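Local coordinates for packaging protein UL32 (Human herpesvirus 8 type M, PDB 6XF9), which forms a zinc-binding pentameric ring required for herpesviral genome packaging and is thought to bring newly made capsids to nuclear replication compartments, at residues S50-C55 with Q134-T139; T90-A95 with C278-T283; F72-C77 with H104-E109; V3-G8 with C79-Y84; K395-S400 with G404-A409. All coordinates share one frame; numbering follows the deposited sequence.

How the contacts relate
From the N terminus, 3-8 opens the loop of contact 4, which closes on helix 71-83 at 79-84. Before it closes, 50-55 opens contact 1, so the two cross; contact 1 closes at 134-139. Contact 3, joining 72-77 to 104-109, is nested inside contact 1 and crosses contact 4. Contact 2 starts on helix 89-106 within the loop of contact 1 and runs on to 278-283, crossing contacts 1 and 3. Contact 5 follows all the others as a short closure at the end of helix 391-402. Helix 71-83, shared by contacts 3 and 4, also touches contacts 1 and 5, drawing the zinc loop and the later helices together.

Contact 1. Residues S50-C55 with Q134-T139; sequences SPCRVC and QKCFKT. With ZN (zinc ion), chain O.
C52, C55 and C136 converge on one zinc ion, each SG lying 2.3 Å from ZN; no hydrogen bond joins the two segments, and the metal is what bridges them. The fourth ligand is H130 ND1, from the last turn of helix 124-133. In C52 the sulfur stands anti to the backbone N (chi1 176°), a turn that carries SG to the metal and also leaves it over the start of helix 53-60. There it acts as the N-cap acceptor for the backbone N of C55, with C55 N to C52 SG at 3.4 Å and a nearly straight 170° N-H...S angle. C55 has the other setting, SG beside its own backbone N (chi1 -77°), and meets the zinc from the first turn of that helix. C136 approaches from across, on the first inner position of a type I turn from K135 to K138 that K138 N closes on K135 O at 3.2 Å. Its SG comes to 3.6 Å from C55 SG and 4.1 Å from C52 SG. The site lies near a subunit boundary: D331 of a neighbouring subunit accepts a bond from C52 N, and F335 of that subunit packs on C55. Three sulfurs and one imidazole nitrogen complete the set, as in structural zinc sites; the metal and the capping N-H would both be expected to stabilise thiolate charge on C52.

Contact 2. Residues T90-A95 with C278-T283; sequences TSTMAA and CLMHPT
M280 meets helix 89-106 at T92 and M93. Ahead of it, C278 begins a short 3-10 turn, in which its carbonyl O accepts from H281 N at 3.1 Å. L279 follows, its backbone bonded to S24. M280 then makes the contact in two ways. Its main-chain O lies 3.0 Å from T92 OG1; the single hydroxyl proton also has the carbonyl of C88, just before the helix begins, within reach. Its side chain slants across that of T92 and bends at its last torsion (chi3 77°), which lays the CE methyl against the helix. CE is 3.7 Å from T92 CG2, 3.6 Å from the backbone M93 N and 4.1 Å from M93 CB, so the methyl presses on the helix backbone as much as on side chains. The rest of M93 runs off toward L21 of helix 14-22, against which M280 also packs. Next, H281 points away from the helix; its ring carries P282 CD over one face, and H281 ND1 takes a weak bond from T283 N at 3.3 Å, in the ring plane. The contact is buried in a largely helical chain, where the loop between strands 271-272 and 288-289 packs on helix 89-106, with helices 14-22 and 124-133 alongside.

Contact 3. Residues F72-C77 with H104-E109; sequences FEDYAC and HLHFPE
D74 reaches across from helix 71-83 to H106, in the last turn of helix 89-106. Its CB directs the side chain at that turn and already lies 4.1 Å from H106 NE2. CG, anti to the backbone carbonyl carbon (chi1 -67°), comes within 3.7 Å of the same nitrogen. At the tip the two oxygens part company. OD2 is the one that touches: it sits at the edge of the imidazole, near the ring plane, 2.6 Å from H106 NE2 and 3.0 Å from H106 CE1. The oxygen is thus shifted toward the NE2-CE1 side of the ring, and the hydrogen bond from NE2 is strongly bent, 127° at the hydrogen, and weak although short. Carboxylate and ring planes stand 58° apart, with the two side chains crossing nearly at a right angle. L105 CD2 borders the same oxygen more loosely, at 4.4 Å. OD1 is held instead by a salt bridge to R398 NH1, the stronger partner of this carboxylate, while R398 NH2 pairs with E73. An aspartate so close would probably favour protonation of the imidazole, although the arginine competes for its charge. Helices 71-83 and 89-106 follow each other and run roughly antiparallel, so this polar pair lies toward the open end of a helical hairpin, far from the short connection between them.

Contact 4. Residues V3-G8 with C79-Y84; sequences VPWQLG and CFFCLY
P4 and W5, in the irregular lead-in to helix 7-12, pack on the ring of F81 on helix 71-83, one over a face and the other at its edge. V3 offers its carbonyl O to Q6 NE2 at 3.1 Å, a bent bond (139°) from side chain to main chain within the lead-in. P4 makes a CH-pi contact, with P4 CB 4.0 Å from the F81 ring centroid and 23° off its normal; the pyrrolidine CG and CD continue over the same ring. P4 O meets the rim, 3.5 Å from F81 CE2, and accepts a hydrogen bond from K221 NZ. At W5 the backbone adopts positive phi (63°), and the indole slides past F81 in the opposite sense, W5 CE3 standing near the phenyl plane at 3.8 Å from F81 CD2. The indole NE1 is hydrogen-bonded to A303 O. S91 and A94 of helix 89-106 line the indole, F386 meets it edge-to-face, and F81 runs on to V384 and L385 of helix 382-386 and F213 of helix 207-213.

Contact 5. Residues K395-S400 with G404-A409; sequences KKLRAS and GQLLDA
S400 and Q405 make the polar link where helix 391-402 ends: Q405 N donates to S400 O at 2.9 Å, with a 156° angle at the hydrogen. The donor approaches from above the carbonyl plane. G404 N is also near, 3.0 Å from S400 O, but at an angle too poor for a bond. This is a Schellman motif, in which G404, the first residue to leave helical geometry, takes positive phi (82°) and turns the chain back over the last helical turn. Van der Waals contacts pad the turn. The hydroxyl of S400, anti to its own N (chi1 -169°), faces the returning chain and rests against carbon, with S400 OG 3.4 Å from Q405 CB and 3.8 Å from L406 CG; the amide end of Q405 swings off from the helix. Among the apolar contacts, L397 and L406 cross at about a right angle, and their methyls, L397 CD1 and L406 CD1, approach to 3.4 Å, tighter than carbons usually pack. L208 of helix 207-213 borders L397 and S400, while L406 also touches P206 and F80 of helix 71-83.

Contact 1. Residues S50-C55 with Q134-T139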
# COMPACT_ATOMS: atom_id res chain seq x y z
N SER D 50 2.06 4.29 37.04
CA SER D 50 1.63 4.50 38.42
C SER D 50 1.69 3.20 39.23
O SER D 50 1.51 2.11 38.69
CB SER D 50 0.24 5.10 38.46
OG SER D 50 -0.61 4.43 37.56
N PRO D 51 1.92 3.30 40.54
CA PRO D 51 2.02 2.09 41.37
C PRO D 51 0.71 1.33 41.48
O PRO D 51 -0.37 1.84 41.21
CB PRO D 51 2.43 2.64 42.74
CG PRO D 51 1.94 4.02 42.73
CD PRO D 51 2.14 4.51 41.33
N CYS D 52 0.84 0.06 41.87
CA CYS D 52 -0.32 -0.74 42.22
C CYS D 52 -0.71 -0.45 43.66
O CYS D 52 0.04 -0.76 44.58
CB CYS D 52 -0.01 -2.21 42.05
SG CYS D 52 -1.42 -3.16 42.60
N ARG D 53 -1.88 0.13 43.87
CA ARG D 53 -2.25 0.55 45.22
C ARG D 53 -2.34 -0.63 46.17
O ARG D 53 -1.96 -0.51 47.35
CB ARG D 53 -3.56 1.32 45.17
CG ARG D 53 -3.38 2.73 44.61
CD ARG D 53 -4.72 3.38 44.40
NE ARG D 53 -5.21 4.05 45.60
CZ ARG D 53 -4.84 5.26 45.98
NH1 ARG D 53 -3.95 5.94 45.27
NH2 ARG D 53 -5.37 5.78 47.08
N VAL D 54 -2.81 -1.79 45.70
CA VAL D 54 -2.90 -2.96 46.58
C VAL D 54 -1.52 -3.50 46.90
O VAL D 54 -1.25 -3.90 48.04
CB VAL D 54 -3.81 -4.04 45.97
CG1 VAL D 54 -3.75 -5.30 46.78
CG2 VAL D 54 -5.22 -3.55 45.92
N CYS D 55 -0.63 -3.55 45.92
CA CYS D 55 0.74 -3.95 46.24
C CYS D 55 1.35 -3.00 47.25
O CYS D 55 2.10 -3.42 48.14
CB CYS D 55 1.60 -3.97 44.97
SG CYS D 55 1.37 -5.39 43.85
N GLN D 134 -3.90 -7.76 35.99
CA GLN D 134 -2.45 -7.90 35.97
C GLN D 134 -1.93 -9.09 36.76
O GLN D 134 -0.83 -9.59 36.45
CB GLN D 134 -1.78 -6.62 36.52
CG GLN D 134 -2.36 -5.30 36.02
CD GLN D 134 -2.04 -4.98 34.55
OE1 GLN D 134 -1.79 -5.88 33.74
NE2 GLN D 134 -2.07 -3.70 34.21
N LYS D 135 -2.71 -9.58 37.74
CA LYS D 135 -2.32 -10.75 38.56
C LYS D 135 -0.96 -10.61 39.25
O LYS D 135 -0.06 -11.43 39.02
CB LYS D 135 -2.36 -12.03 37.73
CG LYS D 135 -3.73 -12.36 37.15
CD LYS D 135 -3.70 -13.66 36.37
CE LYS D 135 -5.07 -13.99 35.80
NZ LYS D 135 -5.55 -12.93 34.87
N CYS D 136 -0.80 -9.59 40.09
CA CYS D 136 0.51 -9.30 40.69
C CYS D 136 1.05 -10.46 41.49
O CYS D 136 2.26 -10.52 41.71
CB CYS D 136 0.45 -8.07 41.59
SG CYS D 136 -0.19 -6.59 40.81
N PHE D 137 0.19 -11.40 41.91
CA PHE D 137 0.56 -12.47 42.82
C PHE D 137 1.17 -13.69 42.15
O PHE D 137 1.76 -14.53 42.85
CB PHE D 137 -0.66 -12.94 43.62
CG PHE D 137 -1.81 -13.37 42.77
CD1 PHE D 137 -1.82 -14.63 42.16
CD2 PHE D 137 -2.89 -12.51 42.55
CE1 PHE D 137 -2.88 -15.03 41.36
CE2 PHE D 137 -3.96 -12.90 41.75
CZ PHE D 137 -3.95 -14.16 41.16
N LYS D 138 1.03 -13.84 40.83
CA LYS D 138 1.59 -14.98 40.13
C LYS D 138 3.10 -14.99 40.33
O LYS D 138 3.74 -13.94 40.37
CB LYS D 138 1.26 -14.92 38.64
CG LYS D 138 -0.13 -15.45 38.27
CD LYS D 138 -0.40 -15.21 36.79
CE LYS D 138 0.37 -16.21 35.93
NZ LYS D 138 -0.01 -16.19 34.48
N THR D 139 3.68 -16.18 40.53
CA THR D 139 5.13 -16.26 40.61
C THR D 139 5.68 -16.30 39.20
O THR D 139 5.38 -17.23 38.43
CB THR D 139 5.58 -17.48 41.41
OG1 THR D 139 5.31 -18.64 40.65
CG2 THR D 139 4.76 -17.57 42.71
ZN ZN O . -0.54 -5.28 42.65

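Contact 2. Residues T90-A95 with C278-T283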
# COMPACT_ATOMS: atom_id res chain seq x y z
N THR D 90 -18.81 -9.76 40.70
CA THR D 90 -18.84 -10.60 41.89
C THR D 90 -17.46 -10.99 42.37
O THR D 90 -17.20 -11.03 43.57
CB THR D 90 -19.67 -11.88 41.65
OG1 THR D 90 -21.01 -11.53 41.30
CG2 THR D 90 -19.68 -12.75 42.90
N SER D 91 -16.56 -11.29 41.44
CA SER D 91 -15.20 -11.67 41.84
C SER D 91 -14.46 -10.49 42.44
O SER D 91 -13.60 -10.69 43.30
CB SER D 91 -14.41 -12.23 40.67
OG SER D 91 -15.15 -13.24 39.99
N THR D 92 -14.76 -9.26 42.00
CA THR D 92 -14.15 -8.09 42.62
C THR D 92 -14.72 -7.83 44.01
O THR D 92 -13.98 -7.52 44.95
CB THR D 92 -14.36 -6.87 41.73
OG1 THR D 92 -13.82 -7.16 40.44
CG2 THR D 92 -13.69 -5.62 42.31
N MET D 93 -16.04 -7.97 44.15
CA MET D 93 -16.70 -7.85 45.45
C MET D 93 -16.12 -8.84 46.45
O MET D 93 -15.75 -8.47 47.56
CB MET D 93 -18.20 -8.07 45.26
CG MET D 93 -19.12 -7.81 46.45
SD MET D 93 -19.05 -6.13 47.14
CE MET D 93 -20.62 -6.15 47.98
N ALA D 94 -16.04 -10.12 46.05
CA ALA D 94 -15.52 -11.18 46.92
C ALA D 94 -14.07 -10.93 47.31
O ALA D 94 -13.69 -11.16 48.46
CB ALA D 94 -15.66 -12.53 46.25
N ALA D 95 -13.23 -10.54 46.36
CA ALA D 95 -11.86 -10.19 46.71
C ALA D 95 -11.82 -8.98 47.64
O ALA D 95 -10.94 -8.88 48.49
CB ALA D 95 -11.04 -9.94 45.45
N CYS D 278 -20.53 -0.31 38.35
CA CYS D 278 -19.87 -0.86 37.17
C CYS D 278 -18.38 -0.56 37.13
O CYS D 278 -17.68 -1.17 36.33
CB CYS D 278 -20.54 -0.32 35.90
SG CYS D 278 -20.53 1.49 35.74
N LEU D 279 -17.89 0.35 37.98
CA LEU D 279 -16.45 0.60 38.05
C LEU D 279 -15.72 -0.51 38.79
O LEU D 279 -14.53 -0.36 39.06
CB LEU D 279 -16.18 1.95 38.71
CG LEU D 279 -16.71 3.15 37.93
CD1 LEU D 279 -16.48 4.46 38.67
CD2 LEU D 279 -16.07 3.20 36.56
N MET D 280 -16.43 -1.58 39.15
CA MET D 280 -15.82 -2.81 39.65
C MET D 280 -15.84 -3.95 38.64
O MET D 280 -15.36 -5.04 38.96
CB MET D 280 -16.52 -3.26 40.93
CG MET D 280 -16.18 -2.46 42.14
SD MET D 280 -17.34 -2.87 43.43
CE MET D 280 -16.73 -4.45 44.00
N HIS D 281 -16.36 -3.73 37.46
CA HIS D 281 -16.54 -4.63 36.34
C HIS D 281 -15.48 -4.33 35.29
O HIS D 281 -14.99 -3.19 35.21
CB HIS D 281 -17.93 -4.44 35.74
CG HIS D 281 -18.34 -5.54 34.83
ND1 HIS D 281 -17.91 -5.63 33.52
CD2 HIS D 281 -19.16 -6.60 35.03
CE1 HIS D 281 -18.42 -6.72 32.96
NE2 HIS D 281 -19.18 -7.33 33.86
N PRO D 282 -15.07 -5.30 34.46
CA PRO D 282 -14.00 -5.02 33.48
C PRO D 282 -14.32 -3.92 32.45
O PRO D 282 -13.39 -3.27 31.96
CB PRO D 282 -13.80 -6.38 32.80
CG PRO D 282 -14.87 -7.33 33.40
CD PRO D 282 -15.20 -6.74 34.71
N THR D 283 -15.58 -3.71 32.08
CA THR D 283 -15.89 -2.75 31.02
C THR D 283 -16.16 -1.33 31.53
O THR D 283 -16.36 -0.42 30.72
CB THR D 283 -17.08 -3.25 30.21
OG1 THR D 283 -18.25 -3.12 31.02
CG2 THR D 283 -16.90 -4.71 29.85

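Contact 3. Residues F72-C77 with H104-E109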
# COMPACT_ATOMS: atom_id res chain seq x y z
N PHE D 72 0.53 -14.62 55.51
CA PHE D 72 0.99 -14.94 54.17
C PHE D 72 0.21 -16.10 53.58
O PHE D 72 0.10 -16.21 52.36
CB PHE D 72 2.46 -15.32 54.22
CG PHE D 72 3.36 -14.21 54.64
CD1 PHE D 72 3.74 -13.22 53.74
CD2 PHE D 72 3.84 -14.14 55.95
CE1 PHE D 72 4.59 -12.20 54.13
CE2 PHE D 72 4.69 -13.11 56.35
CZ PHE D 72 5.07 -12.14 55.44
N GLU D 73 -0.31 -16.99 54.43
CA GLU D 73 -1.11 -18.11 53.95
C GLU D 73 -2.55 -17.72 53.70
O GLU D 73 -3.20 -18.33 52.84
CB GLU D 73 -1.08 -19.27 54.93
CG GLU D 73 0.26 -19.96 55.08
CD GLU D 73 0.21 -21.04 56.15
OE1 GLU D 73 1.00 -22.01 56.05
OE2 GLU D 73 -0.67 -20.95 57.05
N ASP D 74 -3.09 -16.75 54.43
CA ASP D 74 -4.47 -16.38 54.12
C ASP D 74 -4.53 -15.52 52.87
O ASP D 74 -5.45 -15.65 52.06
CB ASP D 74 -5.13 -15.65 55.30
CG ASP D 74 -5.34 -16.56 56.50
OD1 ASP D 74 -5.88 -17.69 56.35
OD2 ASP D 74 -4.99 -16.10 57.62
N TYR D 75 -3.56 -14.62 52.71
CA TYR D 75 -3.48 -13.84 51.48
C TYR D 75 -3.26 -14.77 50.29
O TYR D 75 -3.86 -14.58 49.22
CB TYR D 75 -2.40 -12.77 51.59
CG TYR D 75 -2.07 -12.05 50.30
CD1 TYR D 75 -3.02 -11.25 49.65
CD2 TYR D 75 -0.81 -12.13 49.76
CE1 TYR D 75 -2.69 -10.59 48.46
CE2 TYR D 75 -0.48 -11.48 48.59
CZ TYR D 75 -1.41 -10.71 47.93
OH TYR D 75 -1.01 -10.07 46.75
N ALA D 76 -2.40 -15.78 50.45
CA ALA D 76 -2.15 -16.72 49.36
C ALA D 76 -3.38 -17.55 49.02
O ALA D 76 -3.48 -18.05 47.89
CB ALA D 76 -0.98 -17.63 49.69
N CYS D 77 -4.31 -17.77 49.96
CA CYS D 77 -5.55 -18.46 49.60
C CYS D 77 -6.43 -17.58 48.74
O CYS D 77 -7.01 -18.04 47.75
CB CYS D 77 -6.32 -18.89 50.83
SG CYS D 77 -5.70 -20.36 51.49
N HIS D 104 -8.60 -7.51 59.11
CA HIS D 104 -9.09 -7.55 60.48
C HIS D 104 -8.49 -8.70 61.29
O HIS D 104 -8.35 -8.58 62.52
CB HIS D 104 -10.60 -7.62 60.46
CG HIS D 104 -11.23 -6.31 60.08
ND1 HIS D 104 -12.31 -6.22 59.24
CD2 HIS D 104 -10.88 -5.04 60.39
CE1 HIS D 104 -12.63 -4.95 59.07
NE2 HIS D 104 -11.78 -4.21 59.76
N LEU D 105 -8.16 -9.82 60.64
CA LEU D 105 -7.54 -10.93 61.35
C LEU D 105 -6.10 -10.63 61.73
O LEU D 105 -5.67 -10.94 62.85
CB LEU D 105 -7.58 -12.21 60.51
CG LEU D 105 -8.76 -13.16 60.46
CD1 LEU D 105 -10.06 -12.45 60.27
CD2 LEU D 105 -8.50 -14.08 59.29
N HIS D 106 -5.33 -10.06 60.80
CA HIS D 106 -3.89 -10.00 60.97
C HIS D 106 -3.32 -8.60 61.17
O HIS D 106 -2.14 -8.49 61.52
CB HIS D 106 -3.20 -10.65 59.76
CG HIS D 106 -3.64 -12.05 59.51
ND1 HIS D 106 -2.88 -13.14 59.88
CD2 HIS D 106 -4.76 -12.55 58.93
CE1 HIS D 106 -3.51 -14.25 59.52
NE2 HIS D 106 -4.65 -13.92 58.94
N PHE D 107 -4.11 -7.58 60.88
CA PHE D 107 -3.72 -6.19 61.09
C PHE D 107 -4.91 -5.38 61.62
O PHE D 107 -5.43 -4.52 60.92
CB PHE D 107 -3.20 -5.57 59.79
CG PHE D 107 -1.89 -6.14 59.33
CD1 PHE D 107 -1.86 -7.26 58.50
CD2 PHE D 107 -0.70 -5.56 59.72
CE1 PHE D 107 -0.65 -7.78 58.08
CE2 PHE D 107 0.51 -6.09 59.29
CZ PHE D 107 0.53 -7.20 58.47
N PRO D 108 -5.35 -5.66 62.86
CA PRO D 108 -6.50 -4.89 63.35
C PRO D 108 -6.15 -3.55 63.99
O PRO D 108 -7.04 -2.72 64.14
CB PRO D 108 -7.17 -5.83 64.36
CG PRO D 108 -6.07 -6.70 64.83
CD PRO D 108 -5.08 -6.84 63.71
N GLU D 109 -4.90 -3.32 64.41
CA GLU D 109 -4.57 -2.04 65.03
C GLU D 109 -4.05 -0.95 64.08
O GLU D 109 -3.97 0.21 64.50
CB GLU D 109 -3.55 -2.22 66.17
CG GLU D 109 -4.11 -2.97 67.37
CD GLU D 109 -4.07 -4.49 67.19
OE1 GLU D 109 -3.53 -4.95 66.16
OE2 GLU D 109 -4.59 -5.20 68.09

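Contact 4. Residues V3-G8 with C79-Y84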
# COMPACT_ATOMS: atom_id res chain seq x y z
N VAL D 3 -11.19 -19.04 54.69
CA VAL D 3 -11.61 -19.52 53.37
C VAL D 3 -12.28 -18.39 52.61
O VAL D 3 -13.22 -17.77 53.13
CB VAL D 3 -12.57 -20.71 53.51
CG1 VAL D 3 -13.31 -20.95 52.23
CG2 VAL D 3 -11.81 -21.95 53.88
N PRO D 4 -11.84 -18.09 51.38
CA PRO D 4 -12.46 -17.01 50.60
C PRO D 4 -13.80 -17.41 49.99
O PRO D 4 -14.22 -18.57 50.05
CB PRO D 4 -11.41 -16.75 49.51
CG PRO D 4 -10.11 -17.17 50.13
CD PRO D 4 -10.48 -18.39 50.91
N TRP D 5 -14.44 -16.42 49.36
CA TRP D 5 -15.72 -16.62 48.66
C TRP D 5 -16.83 -17.04 49.60
O TRP D 5 -17.62 -17.94 49.31
CB TRP D 5 -15.59 -17.64 47.53
CG TRP D 5 -15.68 -17.00 46.19
CD1 TRP D 5 -16.73 -17.07 45.33
CD2 TRP D 5 -14.69 -16.17 45.57
NE1 TRP D 5 -16.46 -16.32 44.21
CE2 TRP D 5 -15.22 -15.77 44.32
CE3 TRP D 5 -13.41 -15.74 45.94
CZ2 TRP D 5 -14.51 -14.94 43.43
CZ3 TRP D 5 -12.70 -14.91 45.06
CH2 TRP D 5 -13.25 -14.53 43.82
N GLN D 6 -16.93 -16.36 50.73
CA GLN D 6 -17.95 -16.71 51.71
C GLN D 6 -18.93 -15.57 51.86
O GLN D 6 -18.55 -14.47 52.26
CB GLN D 6 -17.35 -17.07 53.06
CG GLN D 6 -16.50 -18.29 52.95
CD GLN D 6 -16.48 -19.10 54.21
OE1 GLN D 6 -17.37 -19.93 54.43
NE2 GLN D 6 -15.44 -18.90 55.03
N LEU D 7 -20.20 -15.85 51.56
CA LEU D 7 -21.23 -14.84 51.72
C LEU D 7 -21.13 -14.16 53.08
O LEU D 7 -21.15 -12.92 53.17
CB LEU D 7 -22.59 -15.50 51.53
CG LEU D 7 -23.84 -14.66 51.58
CD1 LEU D 7 -23.65 -13.33 50.89
CD2 LEU D 7 -24.96 -15.48 50.91
N GLY D 8 -20.89 -14.94 54.14
CA GLY D 8 -20.73 -14.36 55.47
C GLY D 8 -19.64 -13.31 55.53
O GLY D 8 -19.79 -12.29 56.21
N CYS D 79 -5.43 -15.21 46.79
CA CYS D 79 -4.82 -15.22 45.47
C CYS D 79 -5.18 -16.48 44.69
O CYS D 79 -5.60 -16.41 43.53
CB CYS D 79 -3.31 -15.05 45.60
SG CYS D 79 -2.88 -13.41 46.22
N PHE D 80 -5.08 -17.65 45.31
CA PHE D 80 -5.40 -18.88 44.58
C PHE D 80 -6.83 -18.85 44.06
O PHE D 80 -7.10 -19.30 42.94
CB PHE D 80 -5.18 -20.10 45.48
CG PHE D 80 -5.36 -21.41 44.80
CD1 PHE D 80 -4.34 -21.97 44.06
CD2 PHE D 80 -6.54 -22.10 44.91
CE1 PHE D 80 -4.50 -23.20 43.43
CE2 PHE D 80 -6.71 -23.33 44.30
CZ PHE D 80 -5.69 -23.88 43.55
N PHE D 81 -7.76 -18.34 44.86
CA PHE D 81 -9.16 -18.29 44.45
C PHE D 81 -9.34 -17.36 43.27
O PHE D 81 -10.05 -17.69 42.31
CB PHE D 81 -10.03 -17.84 45.62
CG PHE D 81 -10.55 -18.97 46.47
CD1 PHE D 81 -9.67 -19.88 47.04
CD2 PHE D 81 -11.90 -19.09 46.74
CE1 PHE D 81 -10.14 -20.93 47.81
CE2 PHE D 81 -12.37 -20.13 47.53
CZ PHE D 81 -11.48 -21.05 48.06
N CYS D 82 -8.70 -16.20 43.31
CA CYS D 82 -8.82 -15.25 42.21
C CYS D 82 -8.30 -15.86 40.91
O CYS D 82 -8.93 -15.72 39.86
CB CYS D 82 -8.04 -13.98 42.55
SG CYS D 82 -8.77 -13.01 43.88
N LEU D 83 -7.16 -16.55 40.99
CA LEU D 83 -6.58 -17.22 39.84
C LEU D 83 -7.56 -18.17 39.18
O LEU D 83 -7.50 -18.40 37.96
CB LEU D 83 -5.33 -17.96 40.30
CG LEU D 83 -4.44 -18.62 39.27
CD1 LEU D 83 -4.04 -17.56 38.28
CD2 LEU D 83 -3.22 -19.23 39.94
N TYR D 84 -8.48 -18.74 39.96
CA TYR D 84 -9.47 -19.69 39.46
C TYR D 84 -10.87 -19.09 39.47
O TYR D 84 -11.87 -19.81 39.52
CB TYR D 84 -9.41 -20.98 40.27
CG TYR D 84 -8.20 -21.78 39.92
CD1 TYR D 84 -7.00 -21.52 40.51
CD2 TYR D 84 -8.25 -22.74 38.93
CE1 TYR D 84 -5.86 -22.24 40.14
CE2 TYR D 84 -7.13 -23.45 38.57
CZ TYR D 84 -5.95 -23.19 39.18
OH TYR D 84 -4.83 -23.89 38.82

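Contact 5. Residues K395-S400 with G404-A409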
# COMPACT_ATOMS: atom_id res chain seq x y z
N LYS D 395 -4.54 -27.53 54.51
CA LYS D 395 -3.30 -27.07 55.12
C LYS D 395 -2.12 -27.27 54.18
O LYS D 395 -1.21 -26.44 54.13
CB LYS D 395 -3.06 -27.81 56.45
N LYS D 396 -2.14 -28.36 53.40
CA LYS D 396 -1.07 -28.56 52.43
C LYS D 396 -1.18 -27.56 51.29
O LYS D 396 -0.17 -27.01 50.83
CB LYS D 396 -1.11 -29.99 51.88
CG LYS D 396 -0.73 -31.08 52.87
CD LYS D 396 -0.68 -32.46 52.19
CE LYS D 396 -2.04 -33.20 52.24
NZ LYS D 396 -2.20 -34.06 53.48
N LEU D 397 -2.41 -27.28 50.85
CA LEU D 397 -2.63 -26.27 49.81
C LEU D 397 -2.03 -24.95 50.22
O LEU D 397 -1.18 -24.39 49.51
CB LEU D 397 -4.13 -26.08 49.59
CG LEU D 397 -4.68 -25.36 48.35
CD1 LEU D 397 -4.50 -26.23 47.10
CD2 LEU D 397 -6.13 -24.92 48.51
N ARG D 398 -2.42 -24.44 51.39
CA ARG D 398 -1.95 -23.14 51.85
C ARG D 398 -0.44 -23.08 51.93
O ARG D 398 0.16 -22.05 51.62
CB ARG D 398 -2.56 -22.81 53.20
CG ARG D 398 -4.06 -22.80 53.18
CD ARG D 398 -4.64 -22.58 54.57
NE ARG D 398 -3.83 -21.70 55.42
CZ ARG D 398 -4.35 -20.74 56.18
NH1 ARG D 398 -5.65 -20.49 56.17
NH2 ARG D 398 -3.55 -20.00 56.94
N ALA D 399 0.19 -24.14 52.44
CA ALA D 399 1.64 -24.18 52.51
C ALA D 399 2.24 -24.07 51.12
O ALA D 399 3.22 -23.35 50.90
CB ALA D 399 2.09 -25.47 53.17
N SER D 400 1.65 -24.77 50.15
CA SER D 400 2.16 -24.74 48.79
C SER D 400 1.97 -23.35 48.20
O SER D 400 2.92 -22.75 47.66
CB SER D 400 1.44 -25.80 47.97
OG SER D 400 2.04 -26.00 46.70
N GLY D 404 4.50 -20.24 47.12
CA GLY D 404 4.44 -19.81 45.74
C GLY D 404 4.29 -20.90 44.70
O GLY D 404 4.31 -20.57 43.50
N GLN D 405 4.12 -22.16 45.09
CA GLN D 405 4.15 -23.22 44.08
C GLN D 405 2.87 -23.30 43.25
O GLN D 405 2.92 -23.79 42.10
CB GLN D 405 4.40 -24.59 44.73
CG GLN D 405 5.74 -24.74 45.38
CD GLN D 405 6.86 -24.41 44.44
OE1 GLN D 405 6.79 -24.69 43.24
NE2 GLN D 405 7.92 -23.80 44.98
N LEU D 406 1.73 -22.87 43.79
CA LEU D 406 0.48 -23.05 43.07
C LEU D 406 0.05 -21.80 42.31
O LEU D 406 -1.04 -21.80 41.72
CB LEU D 406 -0.65 -23.46 44.02
CG LEU D 406 -0.80 -24.90 44.49
CD1 LEU D 406 -1.64 -24.86 45.75
CD2 LEU D 406 -1.46 -25.76 43.47
N LEU D 407 0.86 -20.74 42.32
CA LEU D 407 0.44 -19.47 41.75
C LEU D 407 1.21 -19.12 40.49
O LEU D 407 1.11 -17.99 40.01
CB LEU D 407 0.58 -18.35 42.78
CG LEU D 407 -0.29 -18.55 44.02
CD1 LEU D 407 -0.20 -17.37 44.97
CD2 LEU D 407 -1.74 -18.84 43.64
N ASP D 408 1.94 -20.09 39.96
CA ASP D 408 2.65 -19.92 38.70
C ASP D 408 1.70 -19.76 37.51
O ASP D 408 1.97 -18.98 36.59
CB ASP D 408 3.60 -21.10 38.47
CG ASP D 408 4.65 -21.23 39.55
OD1 ASP D 408 4.64 -20.41 40.49
OD2 ASP D 408 5.48 -22.17 39.47
N ALA D 409 0.59 -20.50 37.52
CA ALA D 409 -0.34 -20.53 36.40
C ALA D 409 -1.62 -21.26 36.79
O ALA D 409 -1.59 -22.25 37.52
CB ALA D 409 0.26 -21.21 35.16